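Local coordinates for protein omega transaminase (Pseudomonas sp., PDB 5LH9) that probably catalyses the pyridoxal-phosphate-dependent transfer of an amino group from a donor such as beta-alanine to a keto acid such as pyruvate, at residues R117-S122 and T330-P335; S125-T130 and G303-N308; L151-G156 and L228-V233; L260-E265 and P286-L291. All coordinates share one frame; numbering follows the deposited sequence.

Interaction 1 of 4, residues R117-S122 and T330-P335; sequences RVLFSS and TYSGHP. With PLP (pyridoxal-5'-phosphate), chain E.
Phe120 and Ser121, on strand 115-121 of the seven-stranded sheet of this fold type I aminotransferase, and the neighbouring Ser122 meet a type II beta turn that runs from Tyr331 to His334. The direct polar link is one hydrogen bond, Ser332 OG to Phe120 O at 2.9 Å. The hydroxyl comes from above the carbonyl plane, 39° out of it, and the same OG also takes the N-H of Tyr329.

Packing is the second element. CB of Phe120 rests 3.4 Å from Gly333 N, while its ring turns away towards helix 97-109. The torsion that puts CG opposite the carbonyl carbon (chi1 -70°) sends the ring there, and Val118 CG2 covers one face, 3.4 Å above the plane and over the centre. Ser122 OG lies against Tyr331 CB.

Water supplies the third. One molecule sits 2.6 Å from Ser121 O, accepts from Gly333 N and lies near Tyr331 O; a second joins Ser122 OG to that same carbonyl. Backbone polar atoms on the two sides are thus linked through solvent where the chains do not meet directly.

Just ahead of the turn, the chain grips a cofactor shared with the second subunit, whose Ser125 and Gly124 also bind it. Thr330 N donates to phosphate O2P of that PLP with an N-H...O angle of 164°, and Thr330 OG1 donates to the same oxygen at 2.6 Å.

Interaction 2 of 4, residues S125-T130 and G303-N308; sequences SDAVET and GATLFN. With PLP (pyridoxal-5'-phosphate), chain H.
Thr305 and Ala127 carry this contact, in which helix 125-130 lies on strand 303-308 with the axes 6.9 Å apart and their N-to-C directions only 25° from parallel. The packing of helix 124-141 on the central sheet belongs to the large domain of fold type I aminotransferases.

The side chain of Thr305 is the one to follow. Its CB points at the helix and meets Thr130 CG2 at 3.9 Å; the two threonine side chains pass alongside, running opposite ways. CG2, set opposite the backbone N, passes near Ala127 O. OG1 lies opposite the carbonyl carbon (chi1 -52°), which aims it at the helix, and there it donates to Ala127 O at 2.7 Å. The C=O...donor angle is 108°, in the carbonyl plane and on a lone pair, so the hydroxyl enters from the side of the carbonyl rather than head-on. This OG1 also touches Ala127 CB at 3.5 Å and Thr130 CB at 3.6 Å.

Further along, Thr130 CG2 sits at the edge of the Phe307 ring, 4.2 Å from CZ. Thr130 OG1 turns instead to its own helix, donating to Asp126 O, and is hydrogen-bonded to His327 NE2 as well.

Near the helix start, Ser125 N and Ser125 OG both donate to phosphate O2P of PLP. The chemistry is thus twofold: the Thr305 bond satisfies a buried hydroxyl and ties helix to strand, while at the phosphate the helix dipole would probably favour the negative charge.

Interaction 3 of 4, residues L151-G156 and L228-V233; sequences LSLRNG and LIAEPV. With PLP (pyridoxal-5'-phosphate), chain H.
The carboxylate of Glu231 stands between Gly156 and the cofactor. Gly156 CA lies close to the carboxylate plane, 3.3 Å from Glu231 OE2, whereas the methyl carbon C2A of PLP stands clear of that plane on one side, 3.2 Å from Glu231 OE1. Each oxygen has a further mate nearby: OE2 accepts from Tyr157 N and OE1 from Gly235 N. A water lies between Glu231 OE2 and Asn155 O. An alanine here would remove the carboxylate, which would probably leave the N-H groups of Tyr157 and Gly235 without their acceptor and open a gap beside the cofactor methyl.

Behind this group, strands 151-153 and 228-230 run parallel, their axes 4.8 Å apart and inclined by 21°. They are neighbours in the central sheet of the fold type I large domain, and the chain after strand 228-230 brings Glu231 to the cofactor. The evidence for pairing is the bond from Ile229 N to Leu151 O, 3.0 Å long and 163° at the hydrogen, backed by a CA-H...O contact from Leu228 CA to the same oxygen. Beyond it the strands part, and a water takes over, accepting from Leu153 N and donating to Ile229 O at 2.7 Å.

Leu151 and Leu228 lie on one face of the sheet, against helix 202-220, with Leu151 CB 4.1 Å from Leu228 CG. The Ile229 torsion (chi1 -178°) sets CG2 between the backbone N and the carbonyl carbon, facing Leu151 O and, at 3.8 Å, Ser152 CB. Leu153 CD1 meets Ala230 CB at 4.0 Å.

Interaction 4 of 4, residues L260-E265 and P286-L291; sequences LLIADE and PDILCL. With PLP (pyridoxal-5'-phosphate), chain H.
Strands 260-264 and 288-291 run parallel, axes 4.9 Å apart and 19° askew, with Ile262 paired to Ile288, Ala263 to Leu289 and Asp264 to Cys290; they are the two strands of a beta-alpha-beta unit whose connection includes helix 278-281. The ladder rests on Ala263 N to Ile288 O and Cys290 N to Ala263 O, both nearly along the C=O axis. Leu261 O takes two donors, Asp287 N and Ile288 N.

Asp287 continues the pairing with its side chain: OD2 accepts from Leu261 N at 3.0 Å and 174°, through the lone pair pointing away from OD1. Arg251 makes a salt bridge to that oxygen. With an alanine in its place, Leu261 N would probably lose its acceptor and Arg251 its charged mate.

On one face, Ile262 and Ile288 run alongside with their ends turned to the same side, CG1 to CD1 at 4.0 Å, and Ile262 CG2 reaches Cys290 SG. On the other, Ala263 CB presses on Pro286 CG at 3.4 Å, tighter than usual van der Waals contact, with Leu289 CD2 alongside.

Asp264 has CG opposite its backbone N (chi1 -173°), which carries OD2 to 2.9 Å from N1 of PLP; OD2 is hydrogen-bonded to His158 ND1. As in fold type I relatives, this aspartate probably keeps the pyridine nitrogen protonated, strengthening the cofactor as an electron sink.

Following the chain, strand 115-121 opens the loop that interaction 1 closes last, at 330-335. Inside it, helix 124-141 opens a second loop, closed by interaction 2 on strand 303-308. Within that one, interactions 3 and 4 come in series, 151-156 with 228-233 and then 260-265 with 286-291, and no loop crosses another. All four reach the same sheet: strand 303-308 bonds to strand 115-121 on one side and strand 288-291 on the other, and Leu228 bonds to strand 260-264, linking interactions 3 and 4. Interactions 2, 3 and 4 each touch one PLP and interaction 1 another; both cofactors are bound by residues of two subunits.

Interaction 1 of 4, residues R117-S122 and T330-P335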
# COMPACT_ATOMS: atom_id res chain seq x y z
N ARG D 117 23.86 -14.64 -14.74
CA ARG D 117 23.32 -15.51 -13.71
C ARG D 117 21.87 -15.85 -14.04
O ARG D 117 21.14 -15.04 -14.61
CB ARG D 117 23.40 -14.87 -12.32
CG ARG D 117 24.80 -14.49 -11.89
CD ARG D 117 25.63 -15.70 -11.52
NE ARG D 117 26.94 -15.32 -11.01
CZ ARG D 117 28.03 -15.14 -11.76
NH1 ARG D 117 27.98 -15.31 -13.07
NH2 ARG D 117 29.17 -14.79 -11.19
N VAL D 118 21.46 -17.07 -13.67
CA VAL D 118 20.09 -17.53 -13.84
C VAL D 118 19.54 -17.94 -12.49
O VAL D 118 20.23 -18.54 -11.67
CB VAL D 118 20.00 -18.71 -14.84
CG1 VAL D 118 20.91 -19.84 -14.42
CG2 VAL D 118 18.56 -19.21 -14.96
N LEU D 119 18.27 -17.62 -12.26
CA LEU D 119 17.54 -18.10 -11.10
C LEU D 119 16.31 -18.83 -11.64
O LEU D 119 15.38 -18.20 -12.15
CB LEU D 119 17.15 -16.95 -10.18
CG LEU D 119 16.97 -17.29 -8.71
CD1 LEU D 119 16.90 -16.00 -7.92
CD2 LEU D 119 15.75 -18.18 -8.47
N PHE D 120 16.32 -20.16 -11.54
CA PHE D 120 15.30 -20.98 -12.16
C PHE D 120 14.04 -21.05 -11.29
O PHE D 120 14.06 -20.79 -10.09
CB PHE D 120 15.81 -22.40 -12.40
CG PHE D 120 16.85 -22.50 -13.48
CD1 PHE D 120 16.49 -22.42 -14.81
CD2 PHE D 120 18.19 -22.68 -13.16
CE1 PHE D 120 17.45 -22.51 -15.81
CE2 PHE D 120 19.15 -22.78 -14.15
CZ PHE D 120 18.78 -22.69 -15.48
N SER D 121 12.94 -21.41 -11.94
CA SER D 121 11.64 -21.57 -11.30
C SER D 121 10.85 -22.55 -12.16
O SER D 121 11.43 -23.33 -12.92
CB SER D 121 10.96 -20.21 -11.14
OG SER D 121 10.70 -19.62 -12.40
N SER D 122 9.51 -22.50 -12.06
CA SER D 122 8.66 -23.49 -12.72
C SER D 122 7.65 -22.90 -13.71
O SER D 122 6.83 -23.65 -14.26
CB SER D 122 7.91 -24.30 -11.66
OG SER D 122 8.82 -25.07 -10.89
N THR D 330 11.51 -24.54 -4.14
CA THR D 330 11.88 -25.94 -3.97
C THR D 330 12.31 -26.56 -5.30
O THR D 330 13.34 -27.23 -5.38
CB THR D 330 10.71 -26.71 -3.36
OG1 THR D 330 10.41 -26.18 -2.07
CG2 THR D 330 11.03 -28.20 -3.25
N TYR D 331 11.55 -26.29 -6.36
CA TYR D 331 11.80 -26.91 -7.66
C TYR D 331 12.68 -26.04 -8.55
O TYR D 331 12.82 -26.34 -9.74
CB TYR D 331 10.47 -27.24 -8.34
CG TYR D 331 9.68 -28.27 -7.57
CD1 TYR D 331 10.29 -29.43 -7.11
CD2 TYR D 331 8.33 -28.09 -7.28
CE1 TYR D 331 9.60 -30.38 -6.40
CE2 TYR D 331 7.62 -29.04 -6.56
CZ TYR D 331 8.26 -30.18 -6.12
OH TYR D 331 7.58 -31.15 -5.41
N SER D 332 13.29 -24.98 -8.01
CA SER D 332 14.30 -24.24 -8.75
C SER D 332 15.39 -25.18 -9.24
O SER D 332 16.08 -25.81 -8.44
CB SER D 332 14.93 -23.16 -7.86
OG SER D 332 14.01 -22.13 -7.54
N GLY D 333 15.57 -25.23 -10.56
CA GLY D 333 16.62 -26.04 -11.14
C GLY D 333 16.31 -27.52 -11.25
O GLY D 333 17.23 -28.32 -11.49
N HIS D 334 15.03 -27.89 -11.15
CA HIS D 334 14.59 -29.28 -11.14
C HIS D 334 15.37 -30.12 -12.15
O HIS D 334 15.32 -29.83 -13.35
CB HIS D 334 13.09 -29.34 -11.44
CG HIS D 334 12.46 -30.66 -11.14
ND1 HIS D 334 12.61 -31.77 -11.95
CD2 HIS D 334 11.68 -31.06 -10.10
CE1 HIS D 334 11.93 -32.78 -11.43
NE2 HIS D 334 11.37 -32.38 -10.30
N PRO D 335 16.09 -31.16 -11.71
CA PRO D 335 16.91 -31.93 -12.66
C PRO D 335 16.15 -32.43 -13.87
O PRO D 335 16.65 -32.33 -15.00
CB PRO D 335 17.43 -33.09 -11.81
CG PRO D 335 17.35 -32.63 -10.40
CD PRO D 335 16.24 -31.63 -10.32
N1 PLP E . 4.81 -22.89 2.36
C2 PLP E . 5.46 -23.75 3.15
C2A PLP E . 4.93 -24.07 4.58
C3 PLP E . 6.65 -24.38 2.71
O3 PLP E . 7.31 -25.28 3.56
C4 PLP E . 7.16 -24.13 1.46
C4A PLP E . 8.51 -24.93 1.05
C5 PLP E . 6.50 -23.27 0.63
C6 PLP E . 5.33 -22.63 1.08
C5A PLP E . 7.04 -22.92 -0.79
O4P PLP E . 7.08 -24.04 -1.64
P PLP E . 7.91 -23.93 -2.94
O1P PLP E . 7.54 -22.69 -3.76
O2P PLP E . 9.34 -23.85 -2.56
O3P PLP E . 7.66 -25.16 -3.76
O HOH W 1 13.45 -24.84 -12.11
O HOH W 2 10.94 -26.61 -12.39

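Interaction 2 of 4, residues S125-T130 and G303-N308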
# COMPACT_ATOMS: atom_id res chain seq x y z
N SER D 125 4.93 -16.88 -14.51
CA SER D 125 4.60 -16.05 -13.36
C SER D 125 5.75 -16.04 -12.36
O SER D 125 6.13 -14.99 -11.84
CB SER D 125 3.30 -16.53 -12.72
OG SER D 125 2.22 -16.45 -13.64
N ASP D 126 6.33 -17.22 -12.10
CA ASP D 126 7.52 -17.30 -11.26
C ASP D 126 8.63 -16.42 -11.82
O ASP D 126 9.27 -15.66 -11.08
CB ASP D 126 8.02 -18.74 -11.17
CG ASP D 126 7.01 -19.70 -10.57
OD1 ASP D 126 5.86 -19.29 -10.27
OD2 ASP D 126 7.37 -20.89 -10.43
N ALA D 127 8.90 -16.54 -13.12
CA ALA D 127 10.03 -15.84 -13.72
C ALA D 127 9.86 -14.33 -13.60
O ALA D 127 10.83 -13.60 -13.36
CB ALA D 127 10.18 -16.26 -15.18
N VAL D 128 8.63 -13.85 -13.78
CA VAL D 128 8.33 -12.43 -13.60
C VAL D 128 8.49 -12.04 -12.14
O VAL D 128 9.20 -11.08 -11.81
CB VAL D 128 6.90 -12.12 -14.11
CG1 VAL D 128 6.43 -10.75 -13.64
CG2 VAL D 128 6.84 -12.22 -15.63
N GLU D 129 7.85 -12.79 -11.25
CA GLU D 129 7.93 -12.51 -9.82
C GLU D 129 9.38 -12.44 -9.37
O GLU D 129 9.77 -11.53 -8.62
CB GLU D 129 7.16 -13.58 -9.05
CG GLU D 129 6.57 -13.12 -7.73
CD GLU D 129 5.34 -12.24 -7.89
OE1 GLU D 129 5.04 -11.82 -9.03
OE2 GLU D 129 4.67 -11.97 -6.88
N THR D 130 10.21 -13.38 -9.84
CA THR D 130 11.62 -13.39 -9.49
C THR D 130 12.32 -12.14 -10.00
O THR D 130 13.15 -11.54 -9.30
CB THR D 130 12.28 -14.64 -10.07
OG1 THR D 130 11.69 -15.80 -9.48
CG2 THR D 130 13.77 -14.66 -9.81
N GLY D 303 10.66 -22.41 -15.50
CA GLY D 303 10.82 -21.02 -15.81
C GLY D 303 12.23 -20.59 -15.44
O GLY D 303 12.93 -21.27 -14.68
N ALA D 304 12.65 -19.47 -16.02
CA ALA D 304 14.00 -18.99 -15.77
C ALA D 304 14.02 -17.47 -15.85
O ALA D 304 13.41 -16.88 -16.73
CB ALA D 304 14.99 -19.58 -16.78
N THR D 305 14.75 -16.86 -14.91
CA THR D 305 15.01 -15.43 -14.91
C THR D 305 16.52 -15.24 -14.98
O THR D 305 17.25 -15.71 -14.11
CB THR D 305 14.44 -14.76 -13.66
OG1 THR D 305 13.06 -15.11 -13.52
CG2 THR D 305 14.58 -13.24 -13.77
N LEU D 306 16.98 -14.54 -16.01
CA LEU D 306 18.40 -14.33 -16.24
C LEU D 306 18.75 -12.87 -15.97
O LEU D 306 17.98 -11.96 -16.27
CB LEU D 306 18.79 -14.70 -17.67
CG LEU D 306 18.95 -16.21 -17.91
CD1 LEU D 306 17.60 -16.88 -18.13
CD2 LEU D 306 19.87 -16.44 -19.09
N PHE D 307 19.94 -12.68 -15.40
CA PHE D 307 20.42 -11.37 -14.98
C PHE D 307 21.76 -11.11 -15.65
O PHE D 307 22.60 -12.01 -15.75
CB PHE D 307 20.55 -11.32 -13.46
CG PHE D 307 19.27 -11.67 -12.75
CD1 PHE D 307 18.95 -13.00 -12.48
CD2 PHE D 307 18.41 -10.68 -12.32
CE1 PHE D 307 17.78 -13.33 -11.83
CE2 PHE D 307 17.23 -11.00 -11.66
CZ PHE D 307 16.92 -12.33 -11.41
N ASN D 308 21.95 -9.88 -16.13
CA ASN D 308 23.18 -9.53 -16.82
C ASN D 308 24.30 -9.28 -15.81
O ASN D 308 24.09 -9.29 -14.60
CB ASN D 308 22.97 -8.31 -17.72
CG ASN D 308 22.62 -7.05 -16.95
OD1 ASN D 308 22.58 -7.04 -15.71
ND2 ASN D 308 22.37 -5.98 -17.69
N1 PLP H . 4.20 -13.45 -18.88
C2 PLP H . 3.81 -13.62 -20.15
C2A PLP H . 4.18 -12.58 -21.25
C3 PLP H . 3.05 -14.76 -20.51
O3 PLP H . 2.65 -14.91 -21.84
C4 PLP H . 2.70 -15.71 -19.59
C4A PLP H . 1.84 -16.98 -20.12
C5 PLP H . 3.09 -15.55 -18.28
C6 PLP H . 3.85 -14.42 -17.92
C5A PLP H . 2.73 -16.56 -17.15
O4P PLP H . 3.31 -17.83 -17.35
P PLP H . 2.75 -19.02 -16.51
O1P PLP H . 1.33 -19.22 -16.91
O2P PLP H . 2.85 -18.72 -15.07
O3P PLP H . 3.57 -20.28 -16.82

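Interaction 3 of 4, residues L151-G156 and L228-V233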
# COMPACT_ATOMS: atom_id res chain seq x y z
N LEU D 151 7.32 0.16 -13.62
CA LEU D 151 6.59 0.65 -14.77
C LEU D 151 6.28 -0.52 -15.70
O LEU D 151 7.05 -1.48 -15.80
CB LEU D 151 7.39 1.71 -15.52
CG LEU D 151 7.97 2.85 -14.67
CD1 LEU D 151 8.85 3.76 -15.52
CD2 LEU D 151 6.85 3.64 -13.99
N SER D 152 5.13 -0.44 -16.36
CA SER D 152 4.72 -1.47 -17.30
C SER D 152 3.71 -0.85 -18.26
O SER D 152 3.37 0.34 -18.15
CB SER D 152 4.14 -2.69 -16.58
OG SER D 152 2.99 -2.35 -15.82
N LEU D 153 3.24 -1.65 -19.21
CA LEU D 153 2.40 -1.18 -20.31
C LEU D 153 0.97 -1.66 -20.17
O LEU D 153 0.71 -2.80 -19.74
CB LEU D 153 2.94 -1.66 -21.65
CG LEU D 153 4.40 -1.35 -21.99
CD1 LEU D 153 4.70 -1.82 -23.41
CD2 LEU D 153 4.70 0.12 -21.83
N ARG D 154 0.03 -0.81 -20.57
CA ARG D 154 -1.34 -1.25 -20.78
C ARG D 154 -1.35 -2.46 -21.71
O ARG D 154 -0.53 -2.58 -22.62
CB ARG D 154 -2.18 -0.13 -21.39
CG ARG D 154 -2.51 0.98 -20.42
CD ARG D 154 -3.51 0.53 -19.38
NE ARG D 154 -4.78 0.11 -19.98
CZ ARG D 154 -5.78 0.94 -20.29
NH1 ARG D 154 -5.67 2.25 -20.06
NH2 ARG D 154 -6.89 0.47 -20.84
N ASN D 155 -2.28 -3.37 -21.46
CA ASN D 155 -2.43 -4.64 -22.17
C ASN D 155 -1.26 -5.59 -21.93
O ASN D 155 -1.24 -6.67 -22.52
CB ASN D 155 -2.61 -4.45 -23.68
CG ASN D 155 -3.98 -3.93 -24.04
OD1 ASN D 155 -4.32 -2.79 -23.73
ND2 ASN D 155 -4.79 -4.77 -24.69
N GLY D 156 -0.29 -5.23 -21.10
CA GLY D 156 0.76 -6.17 -20.76
C GLY D 156 0.24 -7.27 -19.85
O GLY D 156 -0.62 -7.06 -19.00
N LEU D 228 11.44 -1.28 -15.46
CA LEU D 228 10.33 -1.32 -16.39
C LEU D 228 10.28 -2.71 -17.01
O LEU D 228 11.32 -3.26 -17.39
CB LEU D 228 10.48 -0.26 -17.49
CG LEU D 228 9.37 -0.15 -18.53
CD1 LEU D 228 9.33 1.26 -19.08
CD2 LEU D 228 9.56 -1.13 -19.69
N ILE D 229 9.08 -3.28 -17.12
CA ILE D 229 8.89 -4.62 -17.66
C ILE D 229 7.94 -4.54 -18.85
O ILE D 229 6.92 -3.85 -18.79
CB ILE D 229 8.34 -5.60 -16.60
CG1 ILE D 229 8.21 -7.01 -17.19
CG2 ILE D 229 7.00 -5.12 -16.05
CD1 ILE D 229 7.96 -8.11 -16.16
N ALA D 230 8.27 -5.26 -19.92
CA ALA D 230 7.48 -5.24 -21.13
C ALA D 230 7.73 -6.50 -21.94
O ALA D 230 8.79 -7.13 -21.80
CB ALA D 230 7.79 -4.00 -21.99
N GLU D 231 6.74 -6.88 -22.75
CA GLU D 231 6.86 -7.99 -23.69
C GLU D 231 7.33 -7.47 -25.05
O GLU D 231 6.78 -6.48 -25.54
CB GLU D 231 5.52 -8.69 -23.86
CG GLU D 231 4.90 -9.20 -22.57
CD GLU D 231 3.40 -9.33 -22.66
OE1 GLU D 231 2.90 -10.35 -23.20
OE2 GLU D 231 2.71 -8.38 -22.22
N PRO D 232 8.34 -8.08 -25.68
CA PRO D 232 8.74 -7.62 -27.03
C PRO D 232 7.60 -7.66 -28.03
O PRO D 232 7.57 -6.84 -28.96
CB PRO D 232 9.86 -8.60 -27.41
CG PRO D 232 10.38 -9.10 -26.11
CD PRO D 232 9.20 -9.18 -25.21
N VAL D 233 6.69 -8.61 -27.89
CA VAL D 233 5.38 -8.60 -28.53
C VAL D 233 4.37 -8.98 -27.46
O VAL D 233 4.53 -10.02 -26.81
CB VAL D 233 5.29 -9.57 -29.73
CG1 VAL D 233 3.90 -9.51 -30.36
CG2 VAL D 233 6.34 -9.23 -30.75
N1 PLP H . 4.20 -13.45 -18.88
C2 PLP H . 3.81 -13.62 -20.15
C2A PLP H . 4.18 -12.58 -21.25
C3 PLP H . 3.05 -14.76 -20.51
O3 PLP H . 2.65 -14.91 -21.84
C4 PLP H . 2.70 -15.71 -19.59
C4A PLP H . 1.84 -16.98 -20.12
C5 PLP H . 3.09 -15.55 -18.28
C6 PLP H . 3.85 -14.42 -17.92
C5A PLP H . 2.73 -16.56 -17.15
O4P PLP H . 3.31 -17.83 -17.35
P PLP H . 2.75 -19.02 -16.51
O1P PLP H . 1.33 -19.22 -16.91
O2P PLP H . 2.85 -18.72 -15.07
O3P PLP H . 3.57 -20.28 -16.82
O HOH W 3 4.41 -4.38 -19.77
O HOH W 4 -0.02 -8.93 -23.40

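Interaction 4 of 4, residues L260-E265 and P286-L291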
# COMPACT_ATOMS: atom_id res chain seq x y z
N LEU D 260 16.15 -0.47 -14.69
CA LEU D 260 16.36 -1.80 -15.25
C LEU D 260 15.26 -2.13 -16.25
O LEU D 260 14.07 -1.93 -15.99
CB LEU D 260 16.38 -2.86 -14.15
CG LEU D 260 17.47 -2.73 -13.08
CD1 LEU D 260 17.24 -3.77 -11.99
CD2 LEU D 260 18.85 -2.90 -13.69
N LEU D 261 15.66 -2.69 -17.39
CA LEU D 261 14.72 -3.11 -18.43
C LEU D 261 14.53 -4.61 -18.31
O LEU D 261 15.46 -5.39 -18.54
CB LEU D 261 15.23 -2.73 -19.82
CG LEU D 261 14.38 -3.22 -20.99
CD1 LEU D 261 12.91 -2.81 -20.85
CD2 LEU D 261 14.96 -2.70 -22.29
N ILE D 262 13.32 -5.01 -17.94
CA ILE D 262 12.95 -6.42 -17.84
C ILE D 262 12.17 -6.79 -19.10
O ILE D 262 11.07 -6.27 -19.33
CB ILE D 262 12.11 -6.71 -16.59
CG1 ILE D 262 12.85 -6.26 -15.33
CG2 ILE D 262 11.78 -8.22 -16.50
CD1 ILE D 262 12.00 -6.28 -14.07
N ALA D 263 12.74 -7.68 -19.90
CA ALA D 263 12.06 -8.21 -21.07
C ALA D 263 11.31 -9.47 -20.65
O ALA D 263 11.93 -10.47 -20.29
CB ALA D 263 13.05 -8.50 -22.19
N ASP D 264 9.98 -9.40 -20.68
CA ASP D 264 9.17 -10.58 -20.41
C ASP D 264 9.14 -11.41 -21.68
O ASP D 264 8.30 -11.21 -22.57
CB ASP D 264 7.77 -10.20 -19.96
CG ASP D 264 6.97 -11.40 -19.51
OD1 ASP D 264 7.35 -12.54 -19.87
OD2 ASP D 264 5.97 -11.21 -18.78
N GLU D 265 10.07 -12.36 -21.78
CA GLU D 265 10.21 -13.21 -22.95
C GLU D 265 9.56 -14.57 -22.75
O GLU D 265 10.02 -15.57 -23.33
CB GLU D 265 11.69 -13.38 -23.28
CG GLU D 265 12.40 -12.07 -23.58
CD GLU D 265 12.59 -11.82 -25.06
OE1 GLU D 265 12.00 -12.55 -25.89
OE2 GLU D 265 13.34 -10.88 -25.40
N PRO D 286 18.17 -6.31 -22.96
CA PRO D 286 17.62 -5.95 -21.65
C PRO D 286 18.59 -6.30 -20.53
O PRO D 286 19.63 -6.93 -20.73
CB PRO D 286 16.33 -6.79 -21.54
CG PRO D 286 16.25 -7.61 -22.81
CD PRO D 286 17.58 -7.55 -23.49
N ASP D 287 18.24 -5.85 -19.32
CA ASP D 287 19.02 -6.20 -18.14
C ASP D 287 18.57 -7.52 -17.52
O ASP D 287 19.39 -8.20 -16.88
CB ASP D 287 18.92 -5.09 -17.10
CG ASP D 287 19.44 -3.77 -17.62
OD1 ASP D 287 20.68 -3.60 -17.70
OD2 ASP D 287 18.61 -2.90 -17.95
N ILE D 288 17.30 -7.89 -17.70
CA ILE D 288 16.74 -9.11 -17.14
C ILE D 288 15.86 -9.77 -18.18
O ILE D 288 15.10 -9.10 -18.89
CB ILE D 288 15.95 -8.83 -15.84
CG1 ILE D 288 16.88 -8.23 -14.77
CG2 ILE D 288 15.26 -10.10 -15.34
CD1 ILE D 288 16.16 -7.73 -13.53
N LEU D 289 15.94 -11.10 -18.26
CA LEU D 289 15.10 -11.90 -19.15
C LEU D 289 14.22 -12.81 -18.31
O LEU D 289 14.71 -13.48 -17.40
CB LEU D 289 15.94 -12.77 -20.08
CG LEU D 289 16.90 -12.11 -21.06
CD1 LEU D 289 17.68 -13.19 -21.79
CD2 LEU D 289 16.13 -11.25 -22.04
N CYS D 290 12.94 -12.84 -18.64
CA CYS D 290 11.99 -13.77 -18.04
C CYS D 290 11.64 -14.81 -19.09
O CYS D 290 11.24 -14.46 -20.21
CB CYS D 290 10.73 -13.04 -17.58
SG CYS D 290 11.05 -11.65 -16.49
N LEU D 291 11.80 -16.09 -18.74
CA LEU D 291 11.62 -17.18 -19.68
C LEU D 291 10.74 -18.27 -19.07
O LEU D 291 10.77 -18.51 -17.86
CB LEU D 291 12.96 -17.79 -20.09
CG LEU D 291 13.95 -16.83 -20.74
CD1 LEU D 291 15.31 -17.48 -20.85
CD2 LEU D 291 13.47 -16.40 -22.11
N1 PLP H . 4.20 -13.45 -18.88
C2 PLP H . 3.81 -13.62 -20.15
C2A PLP H . 4.18 -12.58 -21.25
C3 PLP H . 3.05 -14.76 -20.51
O3 PLP H . 2.65 -14.91 -21.84
C4 PLP H . 2.70 -15.71 -19.59
C4A PLP H . 1.84 -16.98 -20.12
C5 PLP H . 3.09 -15.55 -18.28
C6 PLP H . 3.85 -14.42 -17.92
C5A PLP H . 2.73 -16.56 -17.15
O4P PLP H . 3.31 -17.83 -17.35
P PLP H . 2.75 -19.02 -16.51
O1P PLP H . 1.33 -19.22 -16.91
O2P PLP H . 2.85 -18.72 -15.07
O3P PLP H . 3.57 -20.28 -16.82